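Local coordinates for invasion protein InvA (Salmonella enterica, PDB 2X49) that helps Salmonella invade the intestinal epithelium as part of the type III secretion export apparatus, this chain being the protein's C-terminal domain, at residues L181-S186 with N213-I218; Q148-M153 with Q175-V180; I59-N64 with H131-T136. All blocks are in the same frame, centred on the assembly; numbering follows the deposited sequence.

Interaction 1 of 3, residues L181-S186 with N213-I218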
loop_
_atom_site.group_PDB
_atom_site.type_symbol
_atom_site.label_atom_id
_atom_site.label_comp_id
_atom_site.label_asym_id
_atom_site.label_seq_id
_atom_site.Cartn_x
_atom_site.Cartn_y
_atom_site.Cartn_z
ATOM N N LEU A 181 -9.252 9.381 7.134
ATOM C CA LEU A 181 -8.474 9.523 5.879
ATOM C C LEU A 181 -7.075 8.914 6.015
ATOM O O LEU A 181 -6.585 8.229 5.103
ATOM C CB LEU A 181 -8.413 11.004 5.454
ATOM C CG LEU A 181 -9.728 11.729 5.056
ATOM C CD1 LEU A 181 -9.521 13.142 4.426
ATOM C CD2 LEU A 181 -10.532 10.894 4.074
ATOM N N GLN A 182 -6.393 9.217 7.141
ATOM C CA GLN A 182 -5.060 8.659 7.407
ATOM C C GLN A 182 -5.079 7.143 7.435
ATOM O O GLN A 182 -4.171 6.479 6.933
ATOM C CB GLN A 182 -4.449 9.186 8.732
ATOM C CG GLN A 182 -3.987 10.566 8.746
ATOM C CD GLN A 182 -3.524 10.951 10.138
ATOM O OE1 GLN A 182 -4.114 10.510 11.134
ATOM N NE2 GLN A 182 -2.477 11.773 10.234
ATOM N N ARG A 183 -6.135 6.615 8.051
ATOM C CA ARG A 183 -6.257 5.167 8.195
ATOM C C ARG A 183 -6.522 4.483 6.873
ATOM O O ARG A 183 -6.055 3.381 6.622
ATOM C CB ARG A 183 -7.213 4.787 9.325
ATOM C CG ARG A 183 -6.638 5.111 10.716
ATOM C CD ARG A 183 -7.667 4.978 11.860
ATOM N NE ARG A 183 -7.069 5.347 13.170
ATOM C CZ ARG A 183 -6.241 4.561 13.840
ATOM N NH1 ARG A 183 -5.964 3.362 13.386
ATOM N NH2 ARG A 183 -5.702 4.956 14.985
ATOM N N LEU A 184 -7.210 5.174 5.977
ATOM C CA LEU A 184 -7.445 4.662 4.594
ATOM C C LEU A 184 -6.109 4.662 3.823
ATOM O O LEU A 184 -5.653 3.634 3.346
ATOM C CB LEU A 184 -8.502 5.472 3.854
ATOM C CG LEU A 184 -9.897 5.345 4.430
ATOM C CD1 LEU A 184 -10.783 6.377 3.718
ATOM C CD2 LEU A 184 -10.378 3.889 4.285
ATOM N N LEU A 185 -5.433 5.799 3.850
ATOM C CA LEU A 185 -4.197 5.984 3.074
ATOM C C LEU A 185 -3.129 5.061 3.552
ATOM O O LEU A 185 -2.347 4.566 2.757
ATOM C CB LEU A 185 -3.725 7.441 3.147
ATOM C CG LEU A 185 -4.576 8.475 2.426
ATOM C CD1 LEU A 185 -4.389 9.917 2.954
ATOM C CD2 LEU A 185 -4.263 8.432 0.942
ATOM N N SER A 186 -3.102 4.787 4.869
ATOM C CA SER A 186 -1.993 4.010 5.461
ATOM C C SER A 186 -2.085 2.570 5.003
ATOM O O SER A 186 -1.116 1.809 5.157
ATOM C CB SER A 186 -1.947 4.068 7.018
ATOM O OG SER A 186 -3.055 3.386 7.559
ATOM N N ASN A 213 -13.778 0.937 13.912
ATOM C CA ASN A 213 -15.020 0.377 13.394
ATOM C C ASN A 213 -15.517 1.236 12.234
ATOM O O ASN A 213 -15.908 0.755 11.219
ATOM C CB ASN A 213 -16.091 0.241 14.492
ATOM C CG ASN A 213 -15.766 -0.850 15.488
ATOM O OD1 ASN A 213 -14.827 -1.616 15.302
ATOM N ND2 ASN A 213 -16.553 -0.924 16.565
ATOM N N LEU A 214 -15.521 2.551 12.429
ATOM C CA LEU A 214 -15.992 3.487 11.395
ATOM C C LEU A 214 -15.219 3.310 10.083
ATOM O O LEU A 214 -15.794 3.319 8.974
ATOM C CB LEU A 214 -15.913 4.965 11.892
ATOM C CG LEU A 214 -16.364 6.052 10.921
ATOM C CD1 LEU A 214 -17.835 5.829 10.550
ATOM C CD2 LEU A 214 -16.082 7.481 11.445
ATOM N N VAL A 215 -13.906 3.223 10.207
ATOM C CA VAL A 215 -13.049 3.034 9.037
ATOM C C VAL A 215 -13.444 1.792 8.248
ATOM O O VAL A 215 -13.515 1.822 7.033
ATOM C CB VAL A 215 -11.515 2.986 9.370
ATOM C CG1 VAL A 215 -10.753 2.491 8.151
ATOM C CG2 VAL A 215 -11.061 4.367 9.728
ATOM N N GLU A 216 -13.784 0.745 8.956
ATOM C CA GLU A 216 -14.152 -0.499 8.286
ATOM C C GLU A 216 -15.406 -0.290 7.416
ATOM O O GLU A 216 -15.578 -0.884 6.327
ATOM C CB GLU A 216 -14.319 -1.642 9.296
ATOM C CG GLU A 216 -14.104 -2.976 8.679
ATOM C CD GLU A 216 -12.666 -3.230 8.158
ATOM O OE1 GLU A 216 -11.705 -2.452 8.458
ATOM O OE2 GLU A 216 -12.485 -4.252 7.461
ATOM N N HIS A 217 -16.353 0.478 7.952
ATOM C CA HIS A 217 -17.566 0.752 7.215
ATOM C C HIS A 217 -17.297 1.594 5.971
ATOM O O HIS A 217 -17.903 1.408 4.902
ATOM C CB HIS A 217 -18.650 1.403 8.086
ATOM C CG HIS A 217 -19.203 0.506 9.150
ATOM N ND1 HIS A 217 -19.905 -0.646 8.866
ATOM C CD2 HIS A 217 -19.211 0.619 10.504
ATOM C CE1 HIS A 217 -20.276 -1.233 9.992
ATOM N NE2 HIS A 217 -19.887 -0.470 11.001
ATOM N N ILE A 218 -16.400 2.547 6.142
ATOM C CA ILE A 218 -16.011 3.448 5.041
ATOM C C ILE A 218 -15.341 2.626 3.923
ATOM O O ILE A 218 -15.652 2.748 2.730
ATOM C CB ILE A 218 -15.127 4.633 5.474
ATOM C CG1 ILE A 218 -15.826 5.480 6.557
ATOM C CG2 ILE A 218 -14.749 5.485 4.282
ATOM C CD1 ILE A 218 -17.257 5.789 6.268
#

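Interaction 2 of 3, residues Q148-M153 with Q175-V180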
loop_
_atom_site.group_PDB
_atom_site.type_symbol
_atom_site.label_atom_id
_atom_site.label_comp_id
_atom_site.label_asym_id
_atom_site.label_seq_id
_atom_site.Cartn_x
_atom_site.Cartn_y
_atom_site.Cartn_z
ATOM N N GLN A 148 -4.703 19.895 8.839
ATOM C CA GLN A 148 -4.628 21.069 7.955
ATOM C C GLN A 148 -4.937 20.649 6.536
ATOM O O GLN A 148 -5.681 21.317 5.836
ATOM C CB GLN A 148 -3.288 21.839 8.021
ATOM C CG GLN A 148 -3.072 22.583 9.319
ATOM C CD GLN A 148 -4.296 23.306 9.831
ATOM O OE1 GLN A 148 -4.889 22.878 10.821
ATOM N NE2 GLN A 148 -4.657 24.435 9.207
ATOM N N GLU A 149 -4.375 19.504 6.134
ATOM C CA GLU A 149 -4.611 18.968 4.779
ATOM C C GLU A 149 -6.065 18.535 4.627
ATOM O O GLU A 149 -6.732 18.777 3.615
ATOM C CB GLU A 149 -3.680 17.813 4.489
ATOM C CG GLU A 149 -2.243 18.198 4.278
ATOM C CD GLU A 149 -1.515 18.673 5.534
ATOM O OE1 GLU A 149 -1.744 18.112 6.652
ATOM O OE2 GLU A 149 -0.697 19.608 5.393
ATOM N N THR A 150 -6.565 17.905 5.666
ATOM C CA THR A 150 -7.978 17.471 5.665
ATOM C C THR A 150 -8.923 18.674 5.538
ATOM O O THR A 150 -9.891 18.697 4.781
ATOM C CB THR A 150 -8.289 16.669 6.949
ATOM O OG1 THR A 150 -7.463 15.506 6.989
ATOM C CG2 THR A 150 -9.776 16.287 7.061
ATOM N N LYS A 151 -8.607 19.720 6.274
ATOM C CA LYS A 151 -9.494 20.885 6.320
ATOM C C LYS A 151 -9.544 21.532 4.932
ATOM O O LYS A 151 -10.561 22.077 4.495
ATOM C CB LYS A 151 -9.056 21.867 7.416
ATOM C CG LYS A 151 -9.748 23.226 7.354
ATOM C CD LYS A 151 -11.210 23.189 7.794
ATOM C CE LYS A 151 -11.678 24.607 8.125
ATOM N NZ LYS A 151 -13.129 24.859 7.833
ATOM N N HIS A 152 -8.423 21.432 4.248
ATOM C CA HIS A 152 -8.283 22.039 2.915
ATOM C C HIS A 152 -9.162 21.294 1.946
ATOM O O HIS A 152 -9.844 21.862 1.086
ATOM C CB HIS A 152 -6.857 21.942 2.405
ATOM C CG HIS A 152 -6.664 22.556 1.056
ATOM N ND1 HIS A 152 -6.422 23.901 0.883
ATOM C CD2 HIS A 152 -6.698 22.016 -0.185
ATOM C CE1 HIS A 152 -6.294 24.160 -0.407
ATOM N NE2 HIS A 152 -6.466 23.037 -1.079
ATOM N N MET A 153 -9.108 19.990 2.111
ATOM C CA MET A 153 -9.867 19.098 1.253
ATOM C C MET A 153 -11.338 19.306 1.472
ATOM O O MET A 153 -12.114 19.287 0.530
ATOM C CB MET A 153 -9.486 17.632 1.449
ATOM C CG MET A 153 -8.032 17.298 1.138
ATOM S SD MET A 153 -7.572 15.620 1.664
ATOM C CE MET A 153 -8.637 14.611 0.695
ATOM N N GLN A 175 -11.096 16.560 13.081
ATOM C CA GLN A 175 -10.100 15.625 13.615
ATOM C C GLN A 175 -10.446 14.177 13.317
ATOM O O GLN A 175 -9.595 13.350 12.945
ATOM C CB GLN A 175 -9.942 15.799 15.129
ATOM C CG GLN A 175 -8.945 14.835 15.726
ATOM C CD GLN A 175 -7.522 15.047 15.201
ATOM O OE1 GLN A 175 -7.099 14.220 14.229
ATOM N NE2 GLN A 175 -6.807 15.929 15.678
ATOM N N ARG A 176 -11.715 13.868 13.479
ATOM C CA ARG A 176 -12.215 12.506 13.245
ATOM C C ARG A 176 -12.146 12.151 11.766
ATOM O O ARG A 176 -11.701 11.082 11.399
ATOM C CB ARG A 176 -13.657 12.351 13.795
ATOM C CG ARG A 176 -14.313 11.086 13.476
ATOM C CD ARG A 176 -13.575 9.864 13.844
ATOM N NE ARG A 176 -13.064 9.851 15.195
ATOM C CZ ARG A 176 -13.686 9.330 16.237
ATOM N NH1 ARG A 176 -14.876 8.772 16.098
ATOM N NH2 ARG A 176 -13.104 9.366 17.418
ATOM N N ILE A 177 -12.502 13.119 10.940
ATOM C CA ILE A 177 -12.424 12.912 9.486
ATOM C C ILE A 177 -10.948 12.642 9.091
ATOM O O ILE A 177 -10.644 11.735 8.291
ATOM C CB ILE A 177 -13.016 14.053 8.704
ATOM C CG1 ILE A 177 -14.543 14.138 8.975
ATOM C CG2 ILE A 177 -12.696 13.819 7.192
ATOM C CD1 ILE A 177 -15.145 15.503 8.515
ATOM N N SER A 178 -10.046 13.391 9.690
ATOM C CA SER A 178 -8.602 13.353 9.339
ATOM C C SER A 178 -8.088 11.967 9.693
ATOM O O SER A 178 -7.375 11.296 8.921
ATOM C CB SER A 178 -7.785 14.421 10.042
ATOM O OG SER A 178 -6.434 14.476 9.561
ATOM N N GLU A 179 -8.544 11.489 10.848
ATOM C CA GLU A 179 -8.202 10.142 11.294
ATOM C C GLU A 179 -8.646 9.038 10.356
ATOM O O GLU A 179 -7.901 8.104 10.021
ATOM C CB GLU A 179 -8.681 9.855 12.727
ATOM C CG GLU A 179 -7.914 10.623 13.710
ATOM C CD GLU A 179 -8.548 10.664 15.084
ATOM O OE1 GLU A 179 -9.609 10.028 15.287
ATOM O OE2 GLU A 179 -7.983 11.360 15.970
ATOM N N VAL A 180 -9.881 9.156 9.893
ATOM C CA VAL A 180 -10.446 8.238 8.872
ATOM C C VAL A 180 -9.571 8.212 7.595
ATOM O O VAL A 180 -9.122 7.180 7.080
ATOM C CB VAL A 180 -11.883 8.557 8.531
ATOM C CG1 VAL A 180 -12.345 7.758 7.333
ATOM C CG2 VAL A 180 -12.748 8.265 9.753
#

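Interaction 3 of 3, residues I59-N64 with H131-T136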
loop_
_atom_site.group_PDB
_atom_site.type_symbol
_atom_site.label_atom_id
_atom_site.label_comp_id
_atom_site.label_asym_id
_atom_site.label_seq_id
_atom_site.Cartn_x
_atom_site.Cartn_y
_atom_site.Cartn_z
ATOM N N ILE A 59 18.765 2.849 -4.149
ATOM C CA ILE A 59 18.140 4.137 -3.749
ATOM C C ILE A 59 17.753 4.045 -2.295
ATOM O O ILE A 59 17.319 3.002 -1.864
ATOM C CB ILE A 59 16.839 4.447 -4.576
ATOM C CG1 ILE A 59 17.156 4.575 -6.092
ATOM C CG2 ILE A 59 16.165 5.701 -4.058
ATOM C CD1 ILE A 59 17.639 5.924 -6.525
ATOM N N VAL A 60 18.005 5.091 -1.528
ATOM C CA VAL A 60 17.494 5.191 -0.150
ATOM C C VAL A 60 16.523 6.324 0.057
ATOM O O VAL A 60 16.703 7.476 -0.339
ATOM C CB VAL A 60 18.664 5.391 0.870
ATOM C CG1 VAL A 60 18.199 5.235 2.378
ATOM C CG2 VAL A 60 19.786 4.422 0.606
ATOM N N LEU A 61 15.446 5.974 0.734
ATOM C CA LEU A 61 14.436 6.959 1.112
ATOM C C LEU A 61 14.623 7.360 2.558
ATOM O O LEU A 61 14.587 6.529 3.446
ATOM C CB LEU A 61 13.008 6.378 0.865
ATOM C CG LEU A 61 11.869 7.223 1.461
ATOM C CD1 LEU A 61 11.755 8.548 0.743
ATOM C CD2 LEU A 61 10.564 6.407 1.432
ATOM N N LEU A 62 14.767 8.662 2.773
ATOM C CA LEU A 62 14.789 9.272 4.103
ATOM C C LEU A 62 13.528 10.102 4.307
ATOM O O LEU A 62 13.089 10.906 3.484
ATOM C CB LEU A 62 15.977 10.215 4.322
ATOM C CG LEU A 62 17.344 9.740 3.940
ATOM C CD1 LEU A 62 18.367 10.824 4.355
ATOM C CD2 LEU A 62 17.614 8.374 4.555
ATOM N N ILE A 63 12.922 9.832 5.447
ATOM C CA ILE A 63 11.827 10.642 5.968
ATOM C C ILE A 63 12.295 11.213 7.303
ATOM O O ILE A 63 12.798 10.523 8.197
ATOM C CB ILE A 63 10.498 9.814 6.112
ATOM C CG1 ILE A 63 10.099 9.141 4.803
ATOM C CG2 ILE A 63 9.355 10.717 6.713
ATOM C CD1 ILE A 63 8.839 8.165 4.919
ATOM N N ASN A 64 12.217 12.519 7.410
ATOM C CA ASN A 64 12.725 13.217 8.589
ATOM C C ASN A 64 14.205 13.016 8.744
ATOM O O ASN A 64 14.765 12.948 9.849
ATOM C CB ASN A 64 12.055 12.709 9.871
ATOM C CG ASN A 64 10.594 13.011 9.914
ATOM O OD1 ASN A 64 10.165 14.148 9.633
ATOM N ND2 ASN A 64 9.793 12.009 10.313
ATOM N N HIS A 131 6.496 2.608 -7.816
ATOM C CA HIS A 131 5.628 1.721 -6.996
ATOM C C HIS A 131 6.196 1.486 -5.608
ATOM O O HIS A 131 5.499 1.609 -4.587
ATOM C CB HIS A 131 5.357 0.390 -7.696
ATOM C CG HIS A 131 4.316 -0.462 -7.030
ATOM N ND1 HIS A 131 4.329 -1.765 -6.686
ATOM C CD2 HIS A 131 3.077 0.019 -6.665
ATOM C CE1 HIS A 131 3.105 -2.056 -6.128
ATOM N NE2 HIS A 131 2.361 -0.966 -6.144
ATOM N N CYS A 132 7.473 1.170 -5.548
ATOM C CA CYS A 132 8.176 0.935 -4.271
ATOM C C CYS A 132 8.004 2.152 -3.360
ATOM O O CYS A 132 7.662 2.041 -2.161
ATOM C CB CYS A 132 9.668 0.735 -4.483
ATOM S SG CYS A 132 10.037 -0.920 -5.055
ATOM N N LEU A 133 8.297 3.295 -3.940
ATOM C CA LEU A 133 8.261 4.585 -3.159
ATOM C C LEU A 133 6.839 4.884 -2.683
ATOM O O LEU A 133 6.582 5.244 -1.519
ATOM C CB LEU A 133 8.794 5.742 -3.967
ATOM C CG LEU A 133 10.280 5.686 -4.185
ATOM C CD1 LEU A 133 10.712 6.714 -5.248
ATOM C CD2 LEU A 133 11.023 6.015 -2.884
ATOM N N ALA A 134 5.906 4.676 -3.593
ATOM C CA ALA A 134 4.501 4.986 -3.274
ATOM C C ALA A 134 3.981 4.140 -2.144
ATOM O O ALA A 134 3.277 4.635 -1.239
ATOM C CB ALA A 134 3.629 4.840 -4.486
ATOM N N VAL A 135 4.288 2.859 -2.196
ATOM C CA VAL A 135 3.834 1.911 -1.164
ATOM C C VAL A 135 4.359 2.345 0.198
ATOM O O VAL A 135 3.652 2.382 1.218
ATOM C CB VAL A 135 4.258 0.462 -1.537
ATOM C CG1 VAL A 135 4.201 -0.506 -0.389
ATOM C CG2 VAL A 135 3.432 0.026 -2.750
ATOM N N THR A 136 5.613 2.752 0.207
ATOM C CA THR A 136 6.284 3.068 1.452
ATOM C C THR A 136 5.778 4.402 1.979
ATOM O O THR A 136 5.592 4.583 3.187
ATOM C CB THR A 136 7.834 3.119 1.283
ATOM O OG1 THR A 136 8.250 1.840 0.765
ATOM C CG2 THR A 136 8.525 3.380 2.590
#

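Interaction 1 of 3, residues L181-S186 with N213-I218
Between residues 181-186 and 213-218 the contacts are made by carbon atoms alone, with Val-215 at their middle, its two methyls divided between two neighbours. Val-215 CG2 lies 3.9 Å from Arg-183 CB and also meets CD of the same residue. The aliphatic chain of Arg-183, extended from CG to NE, crosses the valine at about a right angle; its end leads away from residues 213-218, and the side chain also touches Val-211 and Ile-212 earlier in the helix. CG1 of Val-215 is 4.1 Å from Leu-184 CD2, the two side chains sliding past each other in opposite directions. The other leucine methyl, Leu-184 CD1, lies 4.1 Å from Ile-218 CG2. The CG2 branch of Ile-218 is anti to its backbone N, which leaves it facing Leu-184 while CG1 turns elsewhere.

No hydrogen bond or salt bridge joins the two segments. Within residues 181-186, Ser-186 OG donates to Arg-183 O at 3.1 Å, approaching from above the carbonyl plane. Glu-216 instead forms a salt bridge with Arg-299.

The segment axes cross at -61°, with a closest approach of 10.1 Å. Leu-181 and Ile-218 also touch helix 194-204, completing the packing of three helices in an all-helical region of the InvA C-terminal domain.

Interaction 2 of 3, residues Q148-M153 with Q175-V180
Thr-150 lies against Ser-178 and the CG2 methyl of Ile-177; its OG1 faces Ser-178, while its CG2 meets Ile-177 and also the backbone of Ser-178. Thr-150 OG1 is 3.0 Å from Ser-178 OG in a hydrogen bond in which either hydroxyl could be the donor. Ser-178 holds OG anti to the backbone N (chi1 -173°), which turns it to meet the threonine oxygen.

The methyl of Thr-150 handles the apolar half. Thr-150 CG2 is 3.8 Å from Ile-177 CG2 and 3.9 Å from Ser-178 CA, packing against both a branched side chain and the helix backbone. With such short side chains between them, the backbones come close: the CA atoms of Thr-150 and Ser-178 are 5.6 Å apart. Thr-150 OG1 is hydrogen-bonded to Gly-146 O too, which gives this buried hydroxyl a second partner one turn back in the chain.

Helix 147-158 extends the contact through Ile-147, which touches Ser-178, and Leu-154, which touches Ile-177. Beyond them Ile-177 reaches Met-198 of helix 194-204, and Val-180 packs on Leu-214 of helix 211-221, placing helix 174-185 among three other helices.

Interaction 3 of 3, residues I59-N64 with H131-T136
Leu-61 points from strand 58-63 toward helix 125-139 and meets it at both ends of its side chain. At the root, Leu-61 CB lies 4.3 Å from Leu-133 CD2, an apolar contact at the margin of packing distance. CG then stands anti to the backbone N (chi1 169°), and the chain continues from there toward the next turn of the helix. At the tip, Leu-61 CD2 reaches Thr-136 CG2 at 3.8 Å; the two side chains run toward each other, tip to tip. One leucine thus bridges two helix positions three residues apart, with Leu-133 beside its base and Thr-136 ahead of its end.

The CB of Leu-133 does not point straight at the strand, but the end of the side chain comes nearer and brings CD2 to the contact. Thr-136 places its methyl anti to its own backbone N, leaving OG1 on the other branch to bond within the helix. That hydroxyl, Thr-136 OG1, donates to Cys-132 O at 3.0 Å, with a C=O...donor angle of 153°. The same carbonyl, Cys-132 O, receives Thr-136 N at 3.2 Å, and the two donors arrive from opposite faces of its plane. The buried hydroxyl is therefore satisfied without drawing on the strand, and the threonine offers the strand only its methyl.

Neighbouring strands widen the apolar layer: Leu-12 of strand 10-14 touches both Leu-61 and Leu-133, and Phe-71 of strand 66-72 touches Thr-136. Helix 125-139 thereby packs on one face of a mixed four-stranded sheet, in which strand 58-63 is an inner strand, an alpha/beta layered core.

In the fold
Interactions 1 and 2 share helix 174-185 and have centres about 12 Å apart: its earlier part meets helix 147-158 and its later part helix 211-221. They touch directly, for Val-215 CG2 is 4.0 Å from Val-180 CA, and Leu-181 CD1 lies 4.0 Å from Thr-150 OG1, so the two form one continuous helical packing. Interaction 3 belongs to a separate sheet-and-helix layer. Its centre is about 22 Å from that of interaction 1 and 23 Å from that of interaction 2, with nearest atoms about 6 and 13 Å apart. Helices 125-139 and 147-158 are consecutive in the chain, so the chain runs from interaction 3 into the helical group. A bound mercury ion lies about 6 Å from the side chain of Thr-136.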